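Succinate-semialdehyde dehydrogenase (Synechococcus sp., PDB 4ITA) probably catalyses the oxidation of succinic semialdehyde to succinate with NADP+ as cofactor, as a member of the aldehyde dehydrogenase family. Local coordinates at residues A29-Y41 with A175-I187. Residues are numbered along the deposited sequence; the frame is centred on the assembly and turned at random.
Sequences AKLAKAQEAFQAY and AGFPEGVFQTLLI. With EDO (1,2-ethanediol), chain E.
Gln183 reaches from the strand to helix 29-41 and shows how a side-chain amide can join a helix without breaking its backbone pattern. Its NE2 donates to Lys30 O at 2.9 Å, nearly straight (162°) and close to the amide plane, though above the carbonyl plane. Ala34 N, the regular helical donor, meets the same oxygen from the opposite face, so two N-H groups share it. The other amide atom, Gln183 OE1, lies against Lys30 CG and is 3.2 Å from Lys33 CE. Lys30 continues past it, its CD packing on Leu185 CD2, and its NZ reaches Thr184 O through a water. Lys33 takes a different course: with CG anti to the backbone N (chi1 -173°) and a bend at chi3 (71°), it crosses the extended Glu179 at about a right angle, and Lys33 NZ forms a salt bridge of 2.8 Å with Glu179 OE2, on the anti lone pair of that oxygen. A methionine in place of Lys33 would probably leave the Glu179 carboxylate without its positive mate. Further along, Gly180, third residue of the type II turn Pro178-Val181, packs against the helix at Ala34 and Ala37; a CB there would collide with Ala37 CB, and Ala34 CA makes a CA-H...O contact of 3.6 Å to Gly180 O. At the helix end, Val181 CG1 makes a CH-pi contact over the centre of the Tyr41 ring, 3.9 Å from the centroid, while Tyr41 OH, hydrogen-bonded to Leu147 O, lies at the Phe177 ring edge. The helix thus packs almost antiparallel to strand 182-185, which pairs in parallel with strand 152-156 in the Rossmann-type cofactor-binding domain of aldehyde dehydrogenases.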
loop_
_atom_site.group_PDB
_atom_site.type_symbol
_atom_site.label_atom_id
_atom_site.label_comp_id
_atom_site.label_asym_id
_atom_site.label_seq_id
_atom_site.Cartn_x
_atom_site.Cartn_y
_atom_site.Cartn_z
ATOM N N ALA A 29 -13.421 21.609 11.335
ATOM C CA ALA A 29 -12.786 22.893 11.066
ATOM C C ALA A 29 -11.301 22.715 10.793
ATOM O O ALA A 29 -10.747 23.379 9.913
ATOM C CB ALA A 29 -13.002 23.840 12.229
ATOM N N LYS A 30 -10.652 21.840 11.553
ATOM C CA LYS A 30 -9.236 21.575 11.316
ATOM C C LYS A 30 -8.993 20.928 9.959
ATOM O O LYS A 30 -8.014 21.245 9.293
ATOM C CB LYS A 30 -8.632 20.766 12.462
ATOM C CG LYS A 30 -8.583 21.583 13.757
ATOM C CD LYS A 30 -7.533 21.091 14.719
ATOM C CE LYS A 30 -7.543 21.905 16.004
ATOM N NZ LYS A 30 -6.470 22.945 16.032
ATOM N N LEU A 31 -9.886 20.042 9.536
ATOM C CA LEU A 31 -9.772 19.434 8.210
ATOM C C LEU A 31 -10.017 20.445 7.090
ATOM O O LEU A 31 -9.319 20.428 6.076
ATOM C CB LEU A 31 -10.688 18.210 8.090
ATOM C CG LEU A 31 -10.337 17.093 9.079
ATOM C CD1 LEU A 31 -11.326 15.941 8.970
ATOM C CD2 LEU A 31 -8.914 16.589 8.863
ATOM N N ALA A 32 -10.976 21.347 7.279
ATOM C CA ALA A 32 -11.192 22.418 6.308
ATOM C C ALA A 32 -9.940 23.283 6.181
ATOM O O ALA A 32 -9.542 23.642 5.074
ATOM C CB ALA A 32 -12.381 23.275 6.712
ATOM N N LYS A 33 -9.321 23.614 7.309
ATOM C CA LYS A 33 -8.115 24.436 7.273
ATOM C C LYS A 33 -6.953 23.688 6.630
ATOM O O LYS A 33 -6.180 24.274 5.872
ATOM C CB LYS A 33 -7.734 24.943 8.668
ATOM C CG LYS A 33 -6.582 25.950 8.630
ATOM C CD LYS A 33 -6.376 26.671 9.947
ATOM C CE LYS A 33 -5.809 25.759 11.005
ATOM N NZ LYS A 33 -5.734 26.487 12.314
ATOM N N ALA A 34 -6.834 22.395 6.918
ATOM C CA ALA A 34 -5.797 21.578 6.286
ATOM C C ALA A 34 -5.952 21.546 4.773
ATOM O O ALA A 34 -4.967 21.619 4.034
ATOM C CB ALA A 34 -5.831 20.168 6.838
ATOM N N GLN A 35 -7.187 21.439 4.302
ATOM C CA GLN A 35 -7.437 21.422 2.874
ATOM C C GLN A 35 -7.041 22.739 2.215
ATOM O O GLN A 35 -6.386 22.750 1.164
ATOM C CB GLN A 35 -8.902 21.090 2.585
ATOM C CG GLN A 35 -9.216 21.044 1.106
ATOM C CD GLN A 35 -8.409 19.978 0.391
ATOM O OE1 GLN A 35 -8.030 18.964 0.987
ATOM N NE2 GLN A 35 -8.130 20.202 -0.892
ATOM N N GLU A 36 -7.416 23.851 2.836
ATOM C CA GLU A 36 -7.023 25.156 2.325
ATOM C C GLU A 36 -5.504 25.300 2.354
ATOM O O GLU A 36 -4.897 25.793 1.398
ATOM C CB GLU A 36 -7.676 26.239 3.168
ATOM C CG GLU A 36 -7.404 27.649 2.702
ATOM C CD GLU A 36 -8.283 28.640 3.432
ATOM O OE1 GLU A 36 -7.784 29.292 4.372
ATOM O OE2 GLU A 36 -9.477 28.744 3.076
ATOM N N ALA A 37 -4.885 24.867 3.446
ATOM C CA ALA A 37 -3.432 24.956 3.552
ATOM C C ALA A 37 -2.745 24.119 2.482
ATOM O O ALA A 37 -1.760 24.559 1.901
ATOM C CB ALA A 37 -2.965 24.545 4.935
ATOM N N PHE A 38 -3.260 22.917 2.226
ATOM C CA PHE A 38 -2.693 22.040 1.209
ATOM C C PHE A 38 -2.698 22.685 -0.171
ATOM O O PHE A 38 -1.747 22.541 -0.940
ATOM C CB PHE A 38 -3.445 20.707 1.151
ATOM C CG PHE A 38 -3.022 19.834 -0.007
ATOM C CD1 PHE A 38 -1.728 19.322 -0.069
ATOM C CD2 PHE A 38 -3.910 19.527 -1.031
ATOM C CE1 PHE A 38 -1.321 18.532 -1.133
ATOM C CE2 PHE A 38 -3.512 18.727 -2.100
ATOM C CZ PHE A 38 -2.218 18.229 -2.153
ATOM N N GLN A 39 -3.768 23.402 -0.494
ATOM C CA GLN A 39 -3.877 23.999 -1.819
ATOM C C GLN A 39 -2.741 24.978 -2.091
ATOM O O GLN A 39 -2.251 25.070 -3.219
ATOM C CB GLN A 39 -5.248 24.650 -2.014
ATOM C CG GLN A 39 -6.321 23.628 -2.315
ATOM C CD GLN A 39 -5.924 22.716 -3.470
ATOM O OE1 GLN A 39 -5.430 23.172 -4.505
ATOM N NE2 GLN A 39 -6.124 21.418 -3.288
ATOM N N ALA A 40 -2.280 25.663 -1.048
ATOM C CA ALA A 40 -1.138 26.555 -1.183
ATOM C C ALA A 40 0.181 25.811 -0.990
ATOM O O ALA A 40 1.150 26.065 -1.698
ATOM C CB ALA A 40 -1.241 27.708 -0.202
ATOM N N TYR A 41 0.206 24.880 -0.040
ATOM C CA TYR A 41 1.442 24.207 0.336
ATOM C C TYR A 41 1.985 23.333 -0.791
ATOM O O TYR A 41 3.198 23.231 -0.981
ATOM C CB TYR A 41 1.255 23.406 1.629
ATOM C CG TYR A 41 2.544 22.845 2.183
ATOM C CD1 TYR A 41 3.539 23.690 2.667
ATOM C CD2 TYR A 41 2.766 21.479 2.228
ATOM C CE1 TYR A 41 4.720 23.191 3.178
ATOM C CE2 TYR A 41 3.951 20.962 2.743
ATOM C CZ TYR A 41 4.930 21.827 3.202
ATOM O OH TYR A 41 6.106 21.336 3.714
ATOM N N ALA A 175 9.238 26.609 13.325
ATOM C CA ALA A 175 10.140 26.379 12.204
ATOM C C ALA A 175 9.735 27.164 10.960
ATOM O O ALA A 175 10.569 27.432 10.087
ATOM C CB ALA A 175 10.203 24.905 11.880
ATOM N N GLY A 176 8.455 27.521 10.869
ATOM C CA GLY A 176 7.960 28.298 9.751
ATOM C C GLY A 176 6.934 27.615 8.873
ATOM O O GLY A 176 6.461 28.216 7.916
ATOM N N PHE A 177 6.582 26.366 9.169
ATOM C CA PHE A 177 5.578 25.686 8.346
ATOM C C PHE A 177 4.244 26.412 8.464
ATOM O O PHE A 177 3.786 26.672 9.575
ATOM C CB PHE A 177 5.415 24.217 8.754
ATOM C CG PHE A 177 6.543 23.332 8.305
ATOM C CD1 PHE A 177 6.607 22.890 6.985
ATOM C CD2 PHE A 177 7.532 22.929 9.198
ATOM C CE1 PHE A 177 7.648 22.078 6.568
ATOM C CE2 PHE A 177 8.568 22.104 8.786
ATOM C CZ PHE A 177 8.620 21.680 7.475
ATOM N N PRO A 178 3.627 26.751 7.318
ATOM C CA PRO A 178 2.365 27.508 7.368
ATOM C C PRO A 178 1.252 26.824 8.170
ATOM O O PRO A 178 1.191 25.590 8.279
ATOM C CB PRO A 178 1.968 27.615 5.898
ATOM C CG PRO A 178 3.276 27.582 5.154
ATOM C CD PRO A 178 4.128 26.601 5.935
ATOM N N GLU A 179 0.370 27.643 8.729
ATOM C CA GLU A 179 -0.761 27.163 9.507
ATOM C C GLU A 179 -1.589 26.175 8.689
ATOM O O GLU A 179 -1.921 26.433 7.532
ATOM C CB GLU A 179 -1.629 28.348 9.912
ATOM C CG GLU A 179 -2.821 27.980 10.766
ATOM C CD GLU A 179 -3.641 29.178 11.200
ATOM O OE1 GLU A 179 -3.322 30.317 10.803
ATOM O OE2 GLU A 179 -4.619 28.973 11.940
ATOM N N GLY A 180 -1.926 25.040 9.294
ATOM C CA GLY A 180 -2.718 24.016 8.621
ATOM C C GLY A 180 -1.904 22.938 7.940
ATOM O O GLY A 180 -2.451 21.929 7.498
ATOM N N VAL A 181 -0.595 23.146 7.828
ATOM C CA VAL A 181 0.251 22.135 7.214
ATOM C C VAL A 181 0.449 20.940 8.142
ATOM O O VAL A 181 0.532 19.801 7.682
ATOM C CB VAL A 181 1.586 22.754 6.736
ATOM C CG1 VAL A 181 2.605 21.677 6.374
ATOM C CG2 VAL A 181 1.322 23.684 5.554
ATOM N N PHE A 182 0.535 21.197 9.441
ATOM C CA PHE A 182 0.590 20.127 10.429
ATOM C C PHE A 182 -0.303 20.513 11.594
ATOM O O PHE A 182 -0.155 21.602 12.153
ATOM C CB PHE A 182 2.021 19.888 10.930
ATOM C CG PHE A 182 2.140 18.718 11.876
ATOM C CD1 PHE A 182 1.780 18.838 13.219
ATOM C CD2 PHE A 182 2.609 17.503 11.421
ATOM C CE1 PHE A 182 1.880 17.749 14.085
ATOM C CE2 PHE A 182 2.715 16.410 12.279
ATOM C CZ PHE A 182 2.347 16.537 13.611
ATOM N N GLN A 183 -1.216 19.627 11.976
ATOM C CA GLN A 183 -2.085 19.908 13.110
ATOM C C GLN A 183 -2.204 18.707 14.012
ATOM O O GLN A 183 -2.526 17.607 13.562
ATOM C CB GLN A 183 -3.485 20.333 12.654
ATOM C CG GLN A 183 -3.535 21.655 11.890
ATOM C CD GLN A 183 -4.942 21.974 11.414
ATOM O OE1 GLN A 183 -5.686 22.719 12.062
ATOM N NE2 GLN A 183 -5.323 21.389 10.291
ATOM N N THR A 184 -1.962 18.932 15.294
ATOM C CA THR A 184 -2.229 17.945 16.324
ATOM C C THR A 184 -3.701 17.952 16.700
ATOM O O THR A 184 -4.272 19.003 17.003
ATOM C CB THR A 184 -1.373 18.245 17.545
ATOM O OG1 THR A 184 -0.024 17.877 17.237
ATOM C CG2 THR A 184 -1.852 17.470 18.776
ATOM N N LEU A 185 -4.316 16.777 16.645
ATOM C CA LEU A 185 -5.709 16.606 17.050
ATOM C C LEU A 185 -5.750 15.951 18.411
ATOM O O LEU A 185 -5.393 14.774 18.553
ATOM C CB LEU A 185 -6.475 15.742 16.042
ATOM C CG LEU A 185 -6.383 16.144 14.568
ATOM C CD1 LEU A 185 -7.213 15.194 13.719
ATOM C CD2 LEU A 185 -6.838 17.580 14.351
ATOM N N LEU A 186 -6.186 16.700 19.420
ATOM C CA LEU A 186 -6.383 16.127 20.749
ATOM C C LEU A 186 -7.714 15.393 20.745
ATOM O O LEU A 186 -8.747 15.950 21.110
ATOM C CB LEU A 186 -6.346 17.211 21.831
ATOM C CG LEU A 186 -4.989 17.902 22.014
ATOM C CD1 LEU A 186 -5.059 18.867 23.206
ATOM C CD2 LEU A 186 -3.855 16.903 22.185
ATOM N N ILE A 187 -7.684 14.150 20.276
ATOM C CA ILE A 187 -8.890 13.344 20.132
ATOM C C ILE A 187 -8.633 11.912 20.561
ATOM O O ILE A 187 -7.486 11.445 20.541
ATOM C CB ILE A 187 -9.428 13.356 18.675
ATOM C CG1 ILE A 187 -8.436 12.703 17.697
ATOM C CG2 ILE A 187 -9.807 14.776 18.246
ATOM C CD1 ILE A 187 -8.953 12.607 16.259
HETATM C C1 EDO E . 2.092 24.006 12.712
HETATM O O1 EDO E . 1.279 25.173 12.872
HETATM C C2 EDO E . 2.642 23.932 11.295
HETATM O O2 EDO E . 1.578 23.857 10.339
HETATM O O HOH W 1 -4.085 21.575 15.954
HETATM O O HOH W 2 -3.661 24.823 13.642
#